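Local coordinates for cellulose-binding protein (Saccharophagus degradans, PDB 2YHG), which is of uncertain function but may hydrolyse glycosidic bonds, this chain comprising the nucleoside hydrolase-like part and the C-terminal domain of a longer cellulose-binding protein, at residues L47-V52 with G243-F248; W147-G152 with L249-P254; N201-R206 with S260-G265. One frame throughout, in Å; residues are numbered along the deposited sequence.

Burial and place in the fold distinguish these three contacts, all within the nucleoside hydrolase-like part of the chain. Contacts 1 and 2 are fully buried and lie side by side, with residues 243-248 running straight on into 249-254; each supplies a ligand to the same calcium ion, Asp244 from contact 1 and Trp151 from contact 2. Contact 3, whose centre is about 11 Å from that of contact 2, sits at the last strand of the parallel sheet and is only partly buried. The chemistry differs too: a phenyl ring under an amide chain in contact 1, indole with imidazole and thioether in contact 2, mainly branched aliphatic groups in contact 3.

Contact 1 of 3, residues L47-V52 with G243-F248; sequences LVRQLV and GDTPAF. With CA (calcium ion), chain B.
The phenyl ring of Phe248 lies with one face against the side chain of Gln50, joining helix 42-52 to the short helix 246-249 in the nucleoside hydrolase-like domain, whose core is a six-stranded parallel sheet. Gln50 CB stands over the middle of the ring, 3.7 Å from its centroid, in a CH-pi contact nearly along the ring normal. The two side chains run past each other in opposite directions, and the bend of Gln50 at chi2 (67°) turns its amide back along the phenyl group, the two planes 33° apart. Gln50 OE1 thereby comes within 3.2 Å of Phe248 CB, a close packing contact; the polar need of OE1 is met by His33 NE2. On the reverse face of the ring sits the backbone oxygen of Thr245, 3.5 Å above the plane and displaced toward the rim. The phenyl group is thus sandwiched between the neighbouring helix and its own turn.

Arg49 crosses Phe248 at about a right angle, with its CD 3.9 Å from Phe248 CE2. A kink at chi3 carries the guanidinium past the methyl of Thr245, where Arg49 NE lies 3.8 Å from Thr245 CG2. Its charge is met by Glu242 in a salt bridge, and the same carboxylate is hydrogen-bonded to Thr245 OG1, so one acid ties both segments together just beyond this methyl. Immediately before Thr245, the chain serves the calcium site it shares with Asp36, Asp43, Trp151 and water: Asp244 OD2 binds the calcium ion at 2.5 Å.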
ATOM      1  N   LEU A  47      10.017  -3.895  -5.733  1.00  6.44           N
ATOM      2  CA  LEU A  47      10.902  -3.278  -4.766  1.00  6.59           C
ATOM      3  C   LEU A  47      11.478  -1.971  -5.307  1.00  6.71           C
ATOM      4  O   LEU A  47      11.596  -1.006  -4.551  1.00  7.46           O
ATOM      5  CB  LEU A  47      11.981  -4.241  -4.324  1.00  7.29           C
ATOM      6  CG  LEU A  47      12.915  -3.671  -3.244  1.00  8.34           C
ATOM      7  CD1 LEU A  47      12.150  -3.209  -2.007  1.00  9.49           C
ATOM      8  CD2 LEU A  47      13.999  -4.696  -2.885  1.00  9.79           C
ATOM      9  N   VAL A  48      11.822  -1.917  -6.593  1.00  7.04           N
ATOM     10  CA  VAL A  48      12.312  -0.661  -7.157  1.00  7.41           C
ATOM     11  C   VAL A  48      11.270   0.446  -7.003  1.00  7.46           C
ATOM     12  O   VAL A  48      11.602   1.554  -6.570  1.00  7.98           O
ATOM     13  CB  VAL A  48      12.733  -0.860  -8.625  1.00  7.74           C
ATOM     14  CG1 VAL A  48      12.992   0.513  -9.286  1.00  9.11           C
ATOM     15  CG2 VAL A  48      13.987  -1.754  -8.711  1.00  8.98           C
ATOM     16  N   ARG A  49      10.019   0.161  -7.352  1.00  7.26           N
ATOM     17  CA  ARG A  49       8.985   1.181  -7.193  1.00  7.45           C
ATOM     18  C   ARG A  49       8.828   1.585  -5.730  1.00  7.36           C
ATOM     19  O   ARG A  49       8.763   2.779  -5.402  1.00  7.90           O
ATOM     20  CB  ARG A  49       7.642   0.740  -7.759  1.00  7.42           C
ATOM     21  CG  ARG A  49       6.630   1.880  -7.722  1.00  7.59           C
ATOM     22  CD  ARG A  49       5.200   1.464  -7.938  1.00  7.44           C
ATOM     23  NE  ARG A  49       5.002   0.778  -9.226  1.00  7.54           N
ATOM     24  CZ  ARG A  49       4.449   1.283 -10.315  1.00  7.03           C
ATOM     25  NH1 ARG A  49       3.863   2.466 -10.323  1.00  7.89           N
ATOM     26  NH2 ARG A  49       4.425   0.542 -11.410  1.00  7.66           N
ATOM     27  N   GLN A  50       8.801   0.609  -4.825  1.00  7.25           N
ATOM     28  CA  GLN A  50       8.658   0.943  -3.411  1.00  7.49           C
ATOM     29  C   GLN A  50       9.813   1.860  -2.986  1.00  7.54           C
ATOM     30  O   GLN A  50       9.602   2.810  -2.202  1.00  7.85           O
ATOM     31  CB  GLN A  50       8.614  -0.306  -2.551  1.00  7.22           C
ATOM     32  CG  GLN A  50       8.711  -0.092  -1.047  1.00  7.49           C
ATOM     33  CD  GLN A  50       7.531   0.628  -0.417  1.00  7.52           C
ATOM     34  OE1 GLN A  50       6.676  -0.016   0.200  1.00  7.89           O
ATOM     35  NE2 GLN A  50       7.479   1.943  -0.549  1.00  7.91           N
ATOM     36  N   LEU A  51      11.016   1.593  -3.433  1.00  7.57           N
ATOM     37  CA  LEU A  51      12.155   2.407  -3.000  1.00  7.99           C
ATOM     38  C   LEU A  51      12.061   3.851  -3.458  1.00  8.29           C
ATOM     39  O   LEU A  51      12.364   4.748  -2.679  1.00  9.03           O
ATOM     40  CB  LEU A  51      13.465   1.752  -3.388  1.00  8.86           C
ATOM     41  CG  LEU A  51      13.765   0.453  -2.624  1.00  8.79           C
ATOM     42  CD1 LEU A  51      14.992  -0.186  -3.260  1.00 13.16           C
ATOM     43  CD2 LEU A  51      13.980   0.696  -1.178  1.00 14.70           C
ATOM     44  N   VAL A  52      11.643   4.096  -4.686  1.00  8.16           N
ATOM     45  CA  VAL A  52      11.529   5.492  -5.143  1.00  8.51           C
ATOM     46  C   VAL A  52      10.291   6.184  -4.585  1.00  8.50           C
ATOM     47  O   VAL A  52      10.172   7.401  -4.696  1.00  8.99           O
ATOM     48  CB  VAL A  52      11.646   5.647  -6.673  1.00  8.82           C
ATOM     49  CG1 VAL A  52      12.975   5.108  -7.177  1.00 10.08           C
ATOM     50  CG2 VAL A  52      10.450   5.047  -7.417  1.00  9.75           C
ATOM     51  N   GLY A 243       2.906  -7.711  -9.896  1.00  6.60           N
ATOM     52  CA  GLY A 243       1.705  -8.251  -9.292  1.00  7.11           C
ATOM     53  C   GLY A 243       1.580  -7.960  -7.795  1.00  6.32           C
ATOM     54  O   GLY A 243       0.462  -7.909  -7.283  1.00  6.79           O
ATOM     55  N   ASP A 244       2.716  -7.785  -7.111  1.00  5.96           N
ATOM     56  CA  ASP A 244       2.706  -7.561  -5.675  1.00  6.13           C
ATOM     57  C   ASP A 244       2.596  -6.095  -5.291  1.00  5.96           C
ATOM     58  O   ASP A 244       2.397  -5.785  -4.113  1.00  6.66           O
ATOM     59  CB  ASP A 244       3.957  -8.125  -5.065  1.00  7.26           C
ATOM     60  CG  ASP A 244       4.099  -9.593  -5.318  1.00  7.75           C
ATOM     61  OD1 ASP A 244       3.098 -10.286  -5.050  1.00  9.97           O
ATOM     62  OD2 ASP A 244       5.145 -10.053  -5.822  1.00  8.91           O
ATOM     63  N   THR A 245       2.744  -5.184  -6.235  1.00  6.03           N
ATOM     64  CA  THR A 245       2.794  -3.751  -5.908  1.00  6.27           C
ATOM     65  C   THR A 245       1.554  -3.198  -5.198  1.00  6.13           C
ATOM     66  O   THR A 245       1.733  -2.317  -4.366  1.00  6.23           O
ATOM     67  CB  THR A 245       3.190  -2.974  -7.163  1.00  6.59           C
ATOM     68  OG1 THR A 245       4.584  -3.233  -7.340  1.00  6.63           O
ATOM     69  CG2 THR A 245       2.889  -1.495  -7.100  1.00  6.83           C
ATOM     70  N   PRO A 246       0.358  -3.739  -5.414  1.00  6.12           N
ATOM     71  CA  PRO A 246      -0.790  -3.251  -4.619  1.00  6.59           C
ATOM     72  C   PRO A 246      -0.550  -3.335  -3.107  1.00  5.98           C
ATOM     73  O   PRO A 246      -1.172  -2.558  -2.354  1.00  6.88           O
ATOM     74  CB  PRO A 246      -1.938  -4.092  -5.109  1.00  6.67           C
ATOM     75  CG  PRO A 246      -1.566  -4.317  -6.568  1.00  6.89           C
ATOM     76  CD  PRO A 246      -0.088  -4.635  -6.499  1.00  6.86           C
ATOM     77  N   ALA A 247       0.281  -4.275  -2.666  1.00  6.09           N
ATOM     78  CA  ALA A 247       0.570  -4.463  -1.251  1.00  6.57           C
ATOM     79  C   ALA A 247       1.326  -3.303  -0.614  1.00  6.77           C
ATOM     80  O   ALA A 247       1.378  -3.234   0.623  1.00  9.40           O
ATOM     81  CB  ALA A 247       1.316  -5.764  -1.047  1.00  7.11           C
ATOM     82  N   PHE A 248       1.909  -2.401  -1.380  1.00  6.49           N
ATOM     83  CA  PHE A 248       2.297  -1.108  -0.822  1.00  6.82           C
ATOM     84  C   PHE A 248       1.531   0.064  -1.383  1.00  7.14           C
ATOM     85  O   PHE A 248       1.422   1.077  -0.686  1.00  7.21           O
ATOM     86  CB  PHE A 248       3.819  -0.816  -0.865  1.00  6.92           C
ATOM     87  CG  PHE A 248       4.427  -0.873  -2.215  1.00  6.61           C
ATOM     88  CD1 PHE A 248       4.881  -2.078  -2.734  1.00  7.41           C
ATOM     89  CD2 PHE A 248       4.650   0.286  -2.958  1.00  7.35           C
ATOM     90  CE1 PHE A 248       5.487  -2.134  -3.974  1.00  7.16           C
ATOM     91  CE2 PHE A 248       5.202   0.220  -4.221  1.00  7.14           C
ATOM     92  CZ  PHE A 248       5.647  -1.000  -4.709  1.00  7.52           C
TER
HETATM   93 CA    CA B1934       6.050 -12.394  -5.446  0.50  7.64          CA
HETATM   94  O   HOH W   1       5.326 -12.765  -7.888  1.00 85.44           O
HETATM   95  O   HOH W   2       5.515 -14.765  -5.969  1.00 13.30           O

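Contact 2 of 3, residues W147-G152 with L249-P254. With CA (calcium ion), chain B.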
ATOM      1  N   TRP A 147       1.819  -2.765   9.069  1.00  6.98           N
ATOM      2  CA  TRP A 147       1.457  -3.678   8.013  1.00  6.54           C
ATOM      3  C   TRP A 147       2.602  -4.623   7.752  1.00  6.74           C
ATOM      4  O   TRP A 147       3.757  -4.206   7.640  1.00  7.98           O
ATOM      5  CB  TRP A 147       1.144  -2.944   6.727  1.00  8.17           C
ATOM      6  CG  TRP A 147      -0.132  -2.205   6.797  1.00  8.17           C
ATOM      7  CD1 TRP A 147      -0.354  -0.989   7.397  1.00  9.16           C
ATOM      8  CD2 TRP A 147      -1.410  -2.679   6.380  1.00  7.62           C
ATOM      9  NE1 TRP A 147      -1.686  -0.701   7.392  1.00  8.87           N
ATOM     10  CE2 TRP A 147      -2.362  -1.712   6.776  1.00  8.33           C
ATOM     11  CE3 TRP A 147      -1.854  -3.837   5.740  1.00  8.11           C
ATOM     12  CZ2 TRP A 147      -3.720  -1.892   6.555  1.00  8.41           C
ATOM     13  CZ3 TRP A 147      -3.192  -3.999   5.496  1.00  8.63           C
ATOM     14  CH2 TRP A 147      -4.123  -3.024   5.923  1.00  9.14           C
ATOM     15  N   ALA A 148       2.273  -5.902   7.611  1.00  6.47           N
ATOM     16  CA  ALA A 148       3.207  -6.895   7.089  1.00  6.54           C
ATOM     17  C   ALA A 148       2.583  -7.498   5.850  1.00  6.30           C
ATOM     18  O   ALA A 148       1.412  -7.851   5.865  1.00  7.36           O
ATOM     19  CB  ALA A 148       3.572  -7.951   8.131  1.00  8.08           C
ATOM     20  N   THR A 149       3.357  -7.610   4.781  1.00  6.32           N
ATOM     21  CA  THR A 149       2.814  -8.016   3.511  1.00  6.31           C
ATOM     22  C   THR A 149       3.409  -9.334   3.047  1.00  6.22           C
ATOM     23  O   THR A 149       4.535  -9.721   3.414  1.00  6.55           O
ATOM     24  CB  THR A 149       2.983  -6.948   2.451  1.00  7.19           C
ATOM     25  OG1 THR A 149       4.356  -6.948   2.055  1.00  7.71           O
ATOM     26  CG2 THR A 149       2.550  -5.566   2.964  1.00  8.23           C
ATOM     27  N   CYS A 150       2.662 -10.009   2.187  1.00  5.94           N
ATOM     28  CA  CYS A 150       3.065 -11.270   1.573  1.00  5.98           C
ATOM     29  C   CYS A 150       3.130 -11.093   0.064  1.00  5.55           C
ATOM     30  O   CYS A 150       2.119 -11.180  -0.639  1.00  6.32           O
ATOM     31  CB  CYS A 150       2.078 -12.394   1.923  1.00  6.38           C
ATOM     32  SG  CYS A 150       1.499 -12.262   3.624  1.00  6.60           S
ATOM     33  N   TRP A 151       4.327 -10.804  -0.448  1.00  5.44           N
ATOM     34  CA  TRP A 151       4.553 -10.815  -1.881  1.00  5.72           C
ATOM     35  C   TRP A 151       4.749 -12.237  -2.391  1.00  6.00           C
ATOM     36  O   TRP A 151       4.543 -12.507  -3.586  1.00  7.18           O
ATOM     37  CB  TRP A 151       5.743  -9.945  -2.286  1.00  6.05           C
ATOM     38  CG  TRP A 151       5.684  -8.490  -1.941  1.00  5.73           C
ATOM     39  CD1 TRP A 151       4.829  -7.857  -1.077  1.00  6.76           C
ATOM     40  CD2 TRP A 151       6.612  -7.514  -2.381  1.00  5.79           C
ATOM     41  NE1 TRP A 151       5.154  -6.515  -0.991  1.00  7.02           N
ATOM     42  CE2 TRP A 151       6.278  -6.293  -1.761  1.00  6.52           C
ATOM     43  CE3 TRP A 151       7.707  -7.561  -3.251  1.00  6.35           C
ATOM     44  CZ2 TRP A 151       7.027  -5.138  -1.950  1.00  7.27           C
ATOM     45  CZ3 TRP A 151       8.469  -6.418  -3.424  1.00  7.32           C
ATOM     46  CH2 TRP A 151       8.125  -5.218  -2.790  1.00  7.55           C
ATOM     47  N   GLY A 152       5.191 -13.117  -1.504  1.00  6.30           N
ATOM     48  CA  GLY A 152       5.134 -14.563  -1.666  1.00  6.72           C
ATOM     49  C   GLY A 152       4.175 -15.088  -0.599  1.00  5.40           C
ATOM     50  O   GLY A 152       3.051 -14.612  -0.470  1.00  5.99           O
ATOM     51  N   LEU A 249       0.940  -0.017  -2.560  1.00  6.66           N
ATOM     52  CA  LEU A 249       0.139   1.111  -3.020  1.00  6.94           C
ATOM     53  C   LEU A 249      -1.046   1.333  -2.088  1.00  6.75           C
ATOM     54  O   LEU A 249      -1.536   2.473  -1.986  1.00  6.72           O
ATOM     55  CB  LEU A 249      -0.359   0.920  -4.456  1.00  7.97           C
ATOM     56  CG  LEU A 249       0.717   0.783  -5.518  1.00  9.18           C
ATOM     57  CD1 LEU A 249       0.035   0.780  -6.897  1.00 12.57           C
ATOM     58  CD2 LEU A 249       1.764   1.889  -5.403  1.00 11.06           C
ATOM     59  N   HIS A 250      -1.523   0.306  -1.404  1.00  5.96           N
ATOM     60  CA  HIS A 250      -2.613   0.442  -0.429  1.00  6.44           C
ATOM     61  C   HIS A 250      -2.297   1.541   0.595  1.00  6.15           C
ATOM     62  O   HIS A 250      -3.233   2.224   1.042  1.00  6.88           O
ATOM     63  CB  HIS A 250      -2.792  -0.922   0.244  1.00  6.50           C
ATOM     64  CG  HIS A 250      -3.986  -0.995   1.125  1.00  6.25           C
ATOM     65  ND1 HIS A 250      -5.235  -0.637   0.699  1.00  7.00           N
ATOM     66  CD2 HIS A 250      -4.086  -1.420   2.411  1.00  6.73           C
ATOM     67  CE1 HIS A 250      -6.056  -0.805   1.719  1.00  7.06           C
ATOM     68  NE2 HIS A 250      -5.399  -1.295   2.766  1.00  7.11           N
ATOM     69  N   MET A 251      -1.033   1.682   0.974  1.00  6.40           N
ATOM     70  CA  MET A 251      -0.581   2.584   2.002  1.00  7.11           C
ATOM     71  C   MET A 251       0.125   3.826   1.461  1.00  7.61           C
ATOM     72  O   MET A 251       0.757   4.546   2.230  1.00  9.05           O
ATOM     73  CB  MET A 251       0.304   1.867   3.021  1.00  8.73           C
ATOM     74  CG  MET A 251      -0.218   0.515   3.484  1.00  9.89           C
ATOM     75  SD  MET A 251       0.484  -0.785   2.399  1.00 10.16           S
ATOM     76  CE  MET A 251      -0.107  -2.276   3.137  1.00 11.21           C
ATOM     77  N   ALA A 252       0.029   4.095   0.171  1.00  7.19           N
ATOM     78  CA  ALA A 252       0.794   5.149  -0.464  1.00  7.84           C
ATOM     79  C   ALA A 252       0.262   6.547  -0.191  1.00  8.29           C
ATOM     80  O   ALA A 252       0.993   7.508  -0.446  1.00 10.02           O
ATOM     81  CB  ALA A 252       0.842   4.921  -1.959  1.00  9.41           C
ATOM     82  N   ASN A 253      -1.026   6.683   0.147  1.00  7.43           N
ATOM     83  CA  ASN A 253      -1.708   7.947   0.087  1.00  7.72           C
ATOM     84  C   ASN A 253      -2.584   8.180   1.302  1.00  7.36           C
ATOM     85  O   ASN A 253      -3.802   7.989   1.263  1.00  7.66           O
ATOM     86  CB  ASN A 253      -2.605   8.024  -1.147  1.00  8.23           C
ATOM     87  CG  ASN A 253      -1.862   7.891  -2.431  1.00  8.34           C
ATOM     88  OD1 ASN A 253      -1.161   8.803  -2.853  1.00 11.82           O
ATOM     89  ND2 ASN A 253      -2.065   6.787  -3.121  1.00  8.84           N
ATOM     90  N   PRO A 254      -1.998   8.643   2.425  1.00  7.89           N
ATOM     91  CA  PRO A 254      -2.809   8.840   3.620  1.00  8.94           C
ATOM     92  C   PRO A 254      -3.979   9.799   3.445  1.00  8.03           C
ATOM     93  O   PRO A 254      -4.991   9.648   4.117  1.00  9.98           O
ATOM     94  CB  PRO A 254      -1.797   9.337   4.663  1.00 10.12           C
ATOM     95  CG  PRO A 254      -0.456   8.821   4.166  1.00 11.47           C
ATOM     96  CD  PRO A 254      -0.564   8.844   2.684  1.00  9.88           C
TER
HETATM   97 CA    CA B1934       6.050 -12.394  -5.446  0.50  7.64          CA
HETATM   98  O   HOH W   1       5.326 -12.765  -7.888  1.00 85.44           O
HETATM   99  O   HOH W   2       5.515 -14.765  -5.969  1.00 13.30           O
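One face of the Trp147 indole receives both Met251 and His250. The methyl carbon CE of Met251 rests 3.2 Å above the indole plane, offset toward the rim, and is 3.5 Å from Trp147 CE3. Nearer the backbone, Met251 CG stands almost squarely over the five-membered ring, 4.2 Å from its centroid. Met251 SD lies above the same ring at a longer 4.9 Å, a Met-aromatic contact. Over the benzo end, His250 presents its edge: the imidazole and indole planes are 80° apart in an offset edge-to-face pair, with Trp147 CH2 lying in the imidazole plane, 3.8 Å from His250 NE2. That nitrogen is hydrogen-bonded to Pro259 O, a bond consistent with this ring orientation.

Strand 146-150 is an inner strand of the parallel sheet of the nucleoside hydrolase-like domain, flanked by strands 30-35 and 180-185, and the residues after helix 246-249 pack across it through a type I turn, Leu249 to Ala252. A bend at chi2 (92°) lets Met251 fold along the indole, and its methyl also meets Thr149 CG2 at 4.2 Å. Just past the strand, Trp151 O binds the calcium ion at 2.4 Å.

Contact 3 of 3, residues N201-R206 with S260-G265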
ATOM      1  N   ASN A 201      -9.519 -11.805  14.568  1.00 10.97           N
ATOM      2  CA  ASN A 201      -9.475 -10.365  14.795  1.00 11.86           C
ATOM      3  C   ASN A 201      -8.341  -9.658  14.092  1.00 10.56           C
ATOM      4  O   ASN A 201      -8.254  -8.436  14.146  1.00 13.53           O
ATOM      5  CB  ASN A 201      -9.410 -10.021  16.288  1.00 14.44           C
ATOM      6  CG  ASN A 201     -10.623 -10.495  17.068  1.00 16.95           C
ATOM      7  OD1 ASN A 201     -11.802 -10.446  16.453  1.00 25.81           O
ATOM      8  ND2 ASN A 201     -10.486 -10.887  18.231  1.00 20.50           N
ATOM      9  N   LEU A 202      -7.464 -10.385  13.428  1.00  8.53           N
ATOM     10  CA  LEU A 202      -6.415  -9.793  12.623  1.00  8.30           C
ATOM     11  C   LEU A 202      -6.997  -9.252  11.329  1.00  7.68           C
ATOM     12  O   LEU A 202      -7.620 -10.005  10.585  1.00  9.13           O
ATOM     13  CB  LEU A 202      -5.367 -10.856  12.320  1.00  7.62           C
ATOM     14  CG  LEU A 202      -4.212 -10.480  11.417  1.00  8.37           C
ATOM     15  CD1 LEU A 202      -3.398  -9.319  11.970  1.00  9.48           C
ATOM     16  CD2 LEU A 202      -3.358 -11.695  11.165  1.00  9.68           C
ATOM     17  N   ILE A 203      -6.791  -7.973  11.016  1.00  7.84           N
ATOM     18  CA  ILE A 203      -7.187  -7.433   9.726  1.00  7.32           C
ATOM     19  C   ILE A 203      -6.319  -8.084   8.662  1.00  6.85           C
ATOM     20  O   ILE A 203      -5.106  -7.972   8.692  1.00  7.75           O
ATOM     21  CB  ILE A 203      -7.035  -5.892   9.697  1.00  8.71           C
ATOM     22  CG1 ILE A 203      -8.014  -5.259  10.690  1.00  9.19           C
ATOM     23  CG2 ILE A 203      -7.253  -5.367   8.288  1.00  9.86           C
ATOM     24  CD1 ILE A 203      -7.769  -3.776  10.919  1.00 13.09           C
ATOM     25  N   TYR A 204      -6.957  -8.780   7.733  1.00  6.70           N
ATOM     26  CA  TYR A 204      -6.267  -9.654   6.772  1.00  6.75           C
ATOM     27  C   TYR A 204      -6.938  -9.488   5.410  1.00  6.40           C
ATOM     28  O   TYR A 204      -8.122  -9.776   5.267  1.00  6.83           O
ATOM     29  CB  TYR A 204      -6.334 -11.119   7.233  1.00  6.76           C
ATOM     30  CG  TYR A 204      -5.490 -12.053   6.438  1.00  6.30           C
ATOM     31  CD1 TYR A 204      -5.781 -12.345   5.115  1.00  6.68           C
ATOM     32  CD2 TYR A 204      -4.390 -12.660   7.001  1.00  6.97           C
ATOM     33  CE1 TYR A 204      -4.963 -13.180   4.375  1.00  6.30           C
ATOM     34  CE2 TYR A 204      -3.568 -13.484   6.266  1.00  6.69           C
ATOM     35  CZ  TYR A 204      -3.850 -13.750   4.956  1.00  6.14           C
ATOM     36  OH  TYR A 204      -3.019 -14.594   4.260  1.00  7.11           O
ATOM     37  N   ILE A 205      -6.165  -9.008   4.451  1.00  6.24           N
ATOM     38  CA  ILE A 205      -6.570  -8.888   3.060  1.00  5.68           C
ATOM     39  C   ILE A 205      -5.867  -9.941   2.233  1.00  5.65           C
ATOM     40  O   ILE A 205      -4.643 -10.076   2.324  1.00  6.39           O
ATOM     41  CB  ILE A 205      -6.152  -7.486   2.503  1.00  6.25           C
ATOM     42  CG1 ILE A 205      -6.911  -6.366   3.203  1.00  7.92           C
ATOM     43  CG2 ILE A 205      -6.314  -7.444   0.986  1.00  8.04           C
ATOM     44  CD1 ILE A 205      -6.328  -5.002   2.961  1.00  7.92           C
ATOM     45  N   ARG A 206      -6.611 -10.716   1.438  1.00  5.59           N
ATOM     46  CA  ARG A 206      -6.047 -11.543   0.369  1.00  5.74           C
ATOM     47  C   ARG A 206      -6.512 -10.934  -0.943  1.00  5.87           C
ATOM     48  O   ARG A 206      -7.652 -11.148  -1.363  1.00  6.66           O
ATOM     49  CB  ARG A 206      -6.403 -13.027   0.490  1.00  5.81           C
ATOM     50  CG  ARG A 206      -5.842 -13.890  -0.607  1.00  6.04           C
ATOM     51  CD  ARG A 206      -5.991 -15.390  -0.381  1.00  6.26           C
ATOM     52  NE  ARG A 206      -5.032 -15.865   0.600  1.00  6.00           N
ATOM     53  CZ  ARG A 206      -4.931 -17.127   1.006  1.00  5.51           C
ATOM     54  NH1 ARG A 206      -5.856 -18.018   0.691  1.00  6.38           N
ATOM     55  NH2 ARG A 206      -3.892 -17.508   1.745  1.00  6.43           N
ATOM     56  N   SER A 260      -6.313   0.870   7.026  1.00  7.21           N
ATOM     57  CA  SER A 260      -6.936   0.010   8.016  1.00  7.59           C
ATOM     58  C   SER A 260      -8.463   0.013   7.867  1.00  7.79           C
ATOM     59  O   SER A 260      -9.124  -0.844   8.478  1.00  9.78           O
ATOM     60  CB  SER A 260      -6.569   0.417   9.436  1.00  8.34           C
ATOM     61  OG  SER A 260      -5.184   0.230   9.665  1.00  9.17           O
ATOM     62  N   VAL A 261      -9.015   0.939   7.096  1.00  7.27           N
ATOM     63  CA  VAL A 261     -10.450   0.968   6.786  1.00  7.24           C
ATOM     64  C   VAL A 261     -10.515   0.438   5.356  1.00  6.69           C
ATOM     65  O   VAL A 261     -10.452   1.182   4.381  1.00  7.09           O
ATOM     66  CB  VAL A 261     -11.059   2.362   6.925  1.00  7.86           C
ATOM     67  CG1 VAL A 261     -12.558   2.273   6.659  1.00  8.77           C
ATOM     68  CG2 VAL A 261     -10.747   2.914   8.341  1.00  9.86           C
ATOM     69  N   VAL A 262     -10.571  -0.885   5.251  1.00  7.05           N
ATOM     70  CA  VAL A 262     -10.264  -1.543   3.973  1.00  7.09           C
ATOM     71  C   VAL A 262     -11.343  -1.327   2.931  1.00  6.80           C
ATOM     72  O   VAL A 262     -11.096  -1.551   1.736  1.00  7.20           O
ATOM     73  CB  VAL A 262      -9.932  -3.033   4.186  1.00  7.50           C
ATOM     74  CG1 VAL A 262      -8.775  -3.168   5.213  1.00  8.46           C
ATOM     75  CG2 VAL A 262     -11.169  -3.843   4.601  1.00  8.37           C
ATOM     76  N   SER A 263     -12.527  -0.900   3.331  1.00  6.90           N
ATOM     77  CA  SER A 263     -13.587  -0.560   2.390  1.00  7.15           C
ATOM     78  C   SER A 263     -13.396   0.787   1.704  1.00  6.86           C
ATOM     79  O   SER A 263     -14.181   1.096   0.798  1.00  7.33           O
ATOM     80  CB  SER A 263     -14.901  -0.520   3.129  1.00  8.79           C
ATOM     81  OG  SER A 263     -14.825   0.479   4.144  1.00  9.03           O
ATOM     82  N   MET A 264     -12.408   1.595   2.067  1.00  6.74           N
ATOM     83  CA  MET A 264     -12.342   2.945   1.517  1.00  6.77           C
ATOM     84  C   MET A 264     -12.042   2.986   0.037  1.00  6.68           C
ATOM     85  O   MET A 264     -12.490   3.906  -0.659  1.00  7.12           O
ATOM     86  CB  MET A 264     -11.331   3.828   2.252  1.00  7.13           C
ATOM     87  CG  MET A 264     -11.837   4.336   3.589  1.00  7.82           C
ATOM     88  SD  MET A 264     -10.873   5.782   4.091  1.00  8.02           S
ATOM     89  CE  MET A 264     -11.600   6.151   5.677  1.00  9.50           C
ATOM     90  N   GLY A 265     -11.191   2.094  -0.446  1.00  7.03           N
ATOM     91  CA  GLY A 265     -10.677   2.201  -1.804  1.00  7.67           C
ATOM     92  C   GLY A 265      -9.482   3.128  -1.892  1.00  7.03           C
ATOM     93  O   GLY A 265      -9.318   4.057  -1.096  1.00  8.53           O
TER
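Ile203 and Ile205 meet Val262 through a single methyl, CG1 of the valine, which is shared between the two isoleucines. Being two residues apart on strand 203-207, both isoleucines project from the same side of the strand, and they adopt nearly identical conformations. In each, CG1 stands opposite the carbonyl carbon (chi1 -65° in Ile203), and chi2 is close to fully extended, so CD1 reaches well out from the strand. The consequences differ with position. Ile205 touches the valine with this outermost methyl, its CD1 lying 3.8 Å from Val262 CG1. Ile203 offers its branch methyl instead: Ile203 CG2 is 4.1 Å from the same Val262 CG1, while its CD1 continues toward the backbone of the other segment and stops 4.0 Å from Ser260 O. Val262 holds CG1 in the matching orientation, beside its own backbone nitrogen (chi1 -55°).

Strand 203-207 is the last strand of the parallel sheet in the nucleoside hydrolase-like domain, paired with strand 180-185 and bonded on its other side to Tyr297 of strand 295-298. Residues 260-265 pack on it as a loop, closed by a type I turn from Val261 to Met264, and Phe271 adds to the apolar cluster around Ile205 and Val262. The hydroxyl of Ser260 is engaged elsewhere, with Arg181. No hydrogen bond spans the two segments, so the loop is fitted to the strand here by methyl shape and dispersion rather than by directional bonds.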